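Local coordinates for protein DNA-entry nuclease (Competence-specific nuclease) (Streptococcus agalactiae ILRI112, PDB 4QGO) that probably cleaves DNA, and perhaps RNA, without sequence specificity, as a virulence-associated nuclease of the beta-beta-alpha metal (His-Me finger) superfamily, at residues K168-L177 / M189-L200. The protein carries 1 engineered substitution. Numbering follows the deposited sequence.
Sequences KRVRYRVTPL and MHLEAKSQDGTL. With SO4 (sulfate ion), chain C.
Arg173 lies alongside Glu192 and grips the carboxylate side-on in a salt bridge: NE reaches OE2 of Glu192 at 2.9 Å, nearly straight (170°), while NH2 takes OE1. The acid sits at the guanidinium edge, planes 47° apart, and NE meets OE2 from above the carboxylate plane. A bend at chi3 (59°) swings the head of Arg173 onto its neighbour. Its NH1 holds sulfate O4 at 2.8 Å, an oxygen that Arg171 NH2 reaches weakly; Arg171 NH1 bonds to Asn67 OD1, whose ND2 binds this ion, probably from the crystallisation liquor. Thr41 OG1 gives Glu192 OE1 a second hydrogen bond, and a water with more acceptors than protons lies within hydrogen-bonding distance of OE2, Thr175 OG1 and His190 O.

The other face is largely apolar. Val174 CG1 packs against Leu191 CD2 at 3.8 Å, Ala193 CB approaches the edge of the Tyr172 ring, and helix 153-165 covers Tyr172, Leu191 and Met189.

Where strand 170-177 begins and 189-195 has ended, Lys168 NZ forms a salt bridge with Asp197 OD2 (2.9 Å) on its syn lone pair. Asp197 OD1 accepts from Ser195 OG, Thr199 OG1 and Thr199 N, the last closing an Asx turn that overlaps the type I turn Ser195-Gly198. Backbone bonds such as Thr175 N to His190 O join the strands: an antiparallel beta hairpin central to this non-specific endonuclease's seven-stranded sheet.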
loop_
_atom_site.group_PDB
_atom_site.type_symbol
_atom_site.label_atom_id
_atom_site.label_comp_id
_atom_site.label_asym_id
_atom_site.label_seq_id
_atom_site.Cartn_x
_atom_site.Cartn_y
_atom_site.Cartn_z
ATOM N N LYS A 168 -19.025 -3.450 8.801
ATOM C CA LYS A 168 -18.135 -4.587 9.000
ATOM C C LYS A 168 -16.910 -4.183 9.822
ATOM O O LYS A 168 -16.506 -3.018 9.834
ATOM C CB LYS A 168 -17.706 -5.183 7.664
ATOM C CG LYS A 168 -18.891 -5.651 6.833
ATOM C CD LYS A 168 -18.445 -6.452 5.636
ATOM C CE LYS A 168 -19.627 -6.735 4.718
ATOM N NZ LYS A 168 -20.732 -7.431 5.446
ATOM N N ARG A 169 -16.358 -5.153 10.537
ATOM C CA ARG A 169 -15.084 -5.011 11.238
ATOM C C ARG A 169 -14.009 -5.599 10.337
ATOM O O ARG A 169 -14.098 -6.758 9.935
ATOM C CB ARG A 169 -15.107 -5.782 12.556
ATOM C CG ARG A 169 -15.973 -5.153 13.641
ATOM C CD ARG A 169 -15.115 -4.383 14.634
ATOM N NE ARG A 169 -14.314 -5.274 15.464
ATOM C CZ ARG A 169 -13.471 -4.867 16.407
ATOM N NH1 ARG A 169 -13.276 -3.563 16.636
ATOM N NH2 ARG A 169 -12.794 -5.761 17.103
ATOM N N VAL A 170 -13.007 -4.797 10.006
ATOM C CA VAL A 170 -11.988 -5.244 9.059
ATOM C C VAL A 170 -10.597 -5.205 9.679
ATOM O O VAL A 170 -10.101 -4.150 10.055
ATOM C CB VAL A 170 -12.010 -4.410 7.762
ATOM C CG1 VAL A 170 -10.969 -4.957 6.788
ATOM C CG2 VAL A 170 -13.393 -4.467 7.123
ATOM N N ARG A 171 -9.986 -6.380 9.809
ATOM C CA ARG A 171 -8.587 -6.483 10.210
ATOM C C ARG A 171 -7.741 -6.238 8.949
ATOM O O ARG A 171 -8.031 -6.776 7.894
ATOM C CB ARG A 171 -8.329 -7.866 10.815
ATOM C CG ARG A 171 -6.915 -8.110 11.296
ATOM C CD ARG A 171 -6.549 -7.318 12.569
ATOM N NE ARG A 171 -5.221 -7.752 12.988
ATOM C CZ ARG A 171 -4.081 -7.285 12.489
ATOM N NH1 ARG A 171 -4.089 -6.301 11.592
ATOM N NH2 ARG A 171 -2.927 -7.787 12.896
ATOM N N TYR A 172 -6.714 -5.397 9.067
ATOM C CA TYR A 172 -6.021 -4.825 7.905
ATOM C C TYR A 172 -4.531 -4.753 8.194
ATOM O O TYR A 172 -4.125 -4.367 9.295
ATOM C CB TYR A 172 -6.573 -3.411 7.681
ATOM C CG TYR A 172 -6.222 -2.677 6.392
ATOM C CD1 TYR A 172 -6.302 -3.298 5.151
ATOM C CD2 TYR A 172 -5.894 -1.322 6.421
ATOM C CE1 TYR A 172 -6.011 -2.596 3.977
ATOM C CE2 TYR A 172 -5.615 -0.620 5.257
ATOM C CZ TYR A 172 -5.682 -1.256 4.044
ATOM O OH TYR A 172 -5.406 -0.563 2.875
ATOM N N ARG A 173 -3.714 -5.133 7.215
ATOM C CA ARG A 173 -2.266 -5.099 7.366
ATOM C C ARG A 173 -1.639 -4.635 6.062
ATOM O O ARG A 173 -1.909 -5.202 5.005
ATOM C CB ARG A 173 -1.718 -6.471 7.783
ATOM C CG ARG A 173 -0.198 -6.517 8.030
ATOM C CD ARG A 173 0.208 -7.787 8.796
ATOM N NE ARG A 173 -0.170 -9.020 8.099
ATOM C CZ ARG A 173 -0.474 -10.169 8.700
ATOM N NH1 ARG A 173 -0.455 -10.272 10.032
ATOM N NH2 ARG A 173 -0.808 -11.229 7.971
ATOM N N VAL A 174 -0.827 -3.585 6.147
ATOM C CA VAL A 174 -0.180 -3.005 4.977
ATOM C C VAL A 174 1.328 -2.976 5.200
ATOM O O VAL A 174 1.815 -2.410 6.184
ATOM C CB VAL A 174 -0.688 -1.582 4.716
ATOM C CG1 VAL A 174 0.055 -0.964 3.543
ATOM C CG2 VAL A 174 -2.204 -1.590 4.451
ATOM N N THR A 175 2.067 -3.612 4.297
ATOM C CA THR A 175 3.504 -3.764 4.476
ATOM C C THR A 175 4.230 -3.334 3.214
ATOM O O THR A 175 4.092 -3.970 2.174
ATOM C CB THR A 175 3.874 -5.222 4.771
ATOM O OG1 THR A 175 3.060 -5.727 5.850
ATOM C CG2 THR A 175 5.346 -5.343 5.159
ATOM N N PRO A 176 5.004 -2.247 3.291
ATOM C CA PRO A 176 5.887 -1.917 2.163
ATOM C C PRO A 176 6.910 -3.032 1.974
ATOM O O PRO A 176 7.522 -3.481 2.959
ATOM C CB PRO A 176 6.584 -0.629 2.618
ATOM C CG PRO A 176 5.711 -0.078 3.737
ATOM C CD PRO A 176 5.139 -1.297 4.410
ATOM N N LEU A 177 7.079 -3.484 0.734
ATOM C CA LEU A 177 8.062 -4.530 0.422
ATOM C C LEU A 177 9.314 -3.892 -0.177
ATOM O O LEU A 177 9.227 -3.175 -1.185
ATOM C CB LEU A 177 7.470 -5.570 -0.533
ATOM C CG LEU A 177 6.168 -6.237 -0.090
ATOM C CD1 LEU A 177 5.756 -7.295 -1.108
ATOM C CD2 LEU A 177 6.315 -6.838 1.302
ATOM N N MET A 189 3.547 -2.636 -2.531
ATOM C CA MET A 189 2.813 -2.498 -1.286
ATOM C C MET A 189 1.967 -3.747 -1.049
ATOM O O MET A 189 1.100 -4.078 -1.851
ATOM C CB MET A 189 1.939 -1.235 -1.305
ATOM C CG MET A 189 2.732 0.060 -1.422
ATOM S SD MET A 189 3.623 0.491 0.087
ATOM C CE MET A 189 2.289 1.211 1.046
ATOM N N HIS A 190 2.223 -4.439 0.060
ATOM C CA HIS A 190 1.485 -5.651 0.396
ATOM C C HIS A 190 0.243 -5.274 1.203
ATOM O O HIS A 190 0.370 -4.709 2.283
ATOM C CB HIS A 190 2.407 -6.572 1.211
ATOM C CG HIS A 190 1.839 -7.926 1.507
ATOM N ND1 HIS A 190 2.465 -8.800 2.373
ATOM C CD2 HIS A 190 0.736 -8.566 1.054
ATOM C CE1 HIS A 190 1.760 -9.916 2.448
ATOM N NE2 HIS A 190 0.711 -9.804 1.653
ATOM N N LEU A 191 -0.949 -5.563 0.675
ATOM C CA LEU A 191 -2.198 -5.259 1.380
ATOM C C LEU A 191 -2.937 -6.542 1.716
ATOM O O LEU A 191 -3.140 -7.377 0.836
ATOM C CB LEU A 191 -3.133 -4.390 0.527
ATOM C CG LEU A 191 -2.535 -3.284 -0.338
ATOM C CD1 LEU A 191 -3.634 -2.620 -1.143
ATOM C CD2 LEU A 191 -1.827 -2.265 0.533
ATOM N N GLU A 192 -3.366 -6.671 2.972
ATOM C CA GLU A 192 -4.108 -7.829 3.456
ATOM C C GLU A 192 -5.323 -7.333 4.231
ATOM O O GLU A 192 -5.215 -6.405 5.041
ATOM C CB GLU A 192 -3.229 -8.648 4.390
ATOM C CG GLU A 192 -1.996 -9.229 3.733
ATOM C CD GLU A 192 -1.109 -9.889 4.751
ATOM O OE1 GLU A 192 -1.396 -11.044 5.129
ATOM O OE2 GLU A 192 -0.138 -9.247 5.197
ATOM N N ALA A 193 -6.480 -7.950 4.000
ATOM C CA ALA A 193 -7.694 -7.553 4.707
ATOM C C ALA A 193 -8.601 -8.749 4.950
ATOM O O ALA A 193 -8.678 -9.656 4.120
ATOM C CB ALA A 193 -8.448 -6.465 3.940
ATOM N N LYS A 194 -9.304 -8.729 6.081
ATOM C CA LYS A 194 -10.239 -9.794 6.428
ATOM C C LYS A 194 -11.334 -9.189 7.291
ATOM O O LYS A 194 -11.045 -8.558 8.301
ATOM C CB LYS A 194 -9.496 -10.899 7.187
ATOM C CG LYS A 194 -10.378 -12.003 7.747
ATOM C CD LYS A 194 -11.013 -12.791 6.621
ATOM C CE LYS A 194 -11.835 -13.958 7.173
ATOM N NZ LYS A 194 -10.994 -14.888 7.979
ATOM N N SER A 195 -12.591 -9.375 6.897
ATOM C CA SER A 195 -13.695 -8.946 7.753
ATOM C C SER A 195 -14.071 -10.042 8.755
ATOM O O SER A 195 -13.846 -11.237 8.510
ATOM C CB SER A 195 -14.914 -8.527 6.921
ATOM O OG SER A 195 -15.462 -9.633 6.221
ATOM N N GLN A 196 -14.625 -9.619 9.885
ATOM C CA GLN A 196 -15.079 -10.556 10.909
ATOM C C GLN A 196 -16.023 -11.603 10.321
ATOM O O GLN A 196 -15.895 -12.788 10.627
ATOM C CB GLN A 196 -15.755 -9.803 12.059
ATOM C CG GLN A 196 -16.285 -10.714 13.169
ATOM C CD GLN A 196 -17.180 -9.982 14.165
ATOM O OE1 GLN A 196 -16.923 -8.837 14.538
ATOM N NE2 GLN A 196 -18.244 -10.653 14.600
ATOM N N ASP A 197 -16.940 -11.169 9.456
ATOM C CA ASP A 197 -17.918 -12.095 8.871
ATOM C C ASP A 197 -17.396 -12.900 7.688
ATOM O O ASP A 197 -18.123 -13.714 7.118
ATOM C CB ASP A 197 -19.238 -11.385 8.516
ATOM C CG ASP A 197 -19.129 -10.445 7.311
ATOM O OD1 ASP A 197 -18.076 -10.368 6.644
ATOM O OD2 ASP A 197 -20.139 -9.775 7.013
ATOM N N GLY A 198 -16.144 -12.644 7.307
ATOM C CA GLY A 198 -15.483 -13.400 6.260
ATOM C C GLY A 198 -15.833 -13.015 4.830
ATOM O O GLY A 198 -15.294 -13.603 3.884
ATOM N N THR A 199 -16.735 -12.051 4.655
ATOM C CA THR A 199 -17.197 -11.713 3.308
ATOM C C THR A 199 -16.166 -10.899 2.534
ATOM O O THR A 199 -16.161 -10.897 1.299
ATOM C CB THR A 199 -18.535 -10.944 3.298
ATOM O OG1 THR A 199 -18.385 -9.711 4.012
ATOM C CG2 THR A 199 -19.649 -11.771 3.935
ATOM N N LEU A 200 -15.306 -10.192 3.261
ATOM C CA LEU A 200 -14.189 -9.501 2.632
ATOM C C LEU A 200 -12.888 -10.189 2.993
ATOM O O LEU A 200 -12.583 -10.381 4.173
ATOM C CB LEU A 200 -14.113 -8.044 3.085
ATOM C CG LEU A 200 -12.928 -7.247 2.521
ATOM C CD1 LEU A 200 -13.085 -7.056 1.029
ATOM C CD2 LEU A 200 -12.793 -5.893 3.222
HETATM S S SO4 C . 1.211 -8.816 12.885
HETATM O O1 SO4 C . 2.111 -7.978 12.108
HETATM O O2 SO4 C . 1.221 -8.398 14.278
HETATM O O3 SO4 C . 1.623 -10.224 12.818
HETATM O O4 SO4 C . -0.148 -8.696 12.378
HETATM O O HOH W 1 -14.350 -8.178 15.221
HETATM O O HOH W 2 0.824 -6.732 4.533
#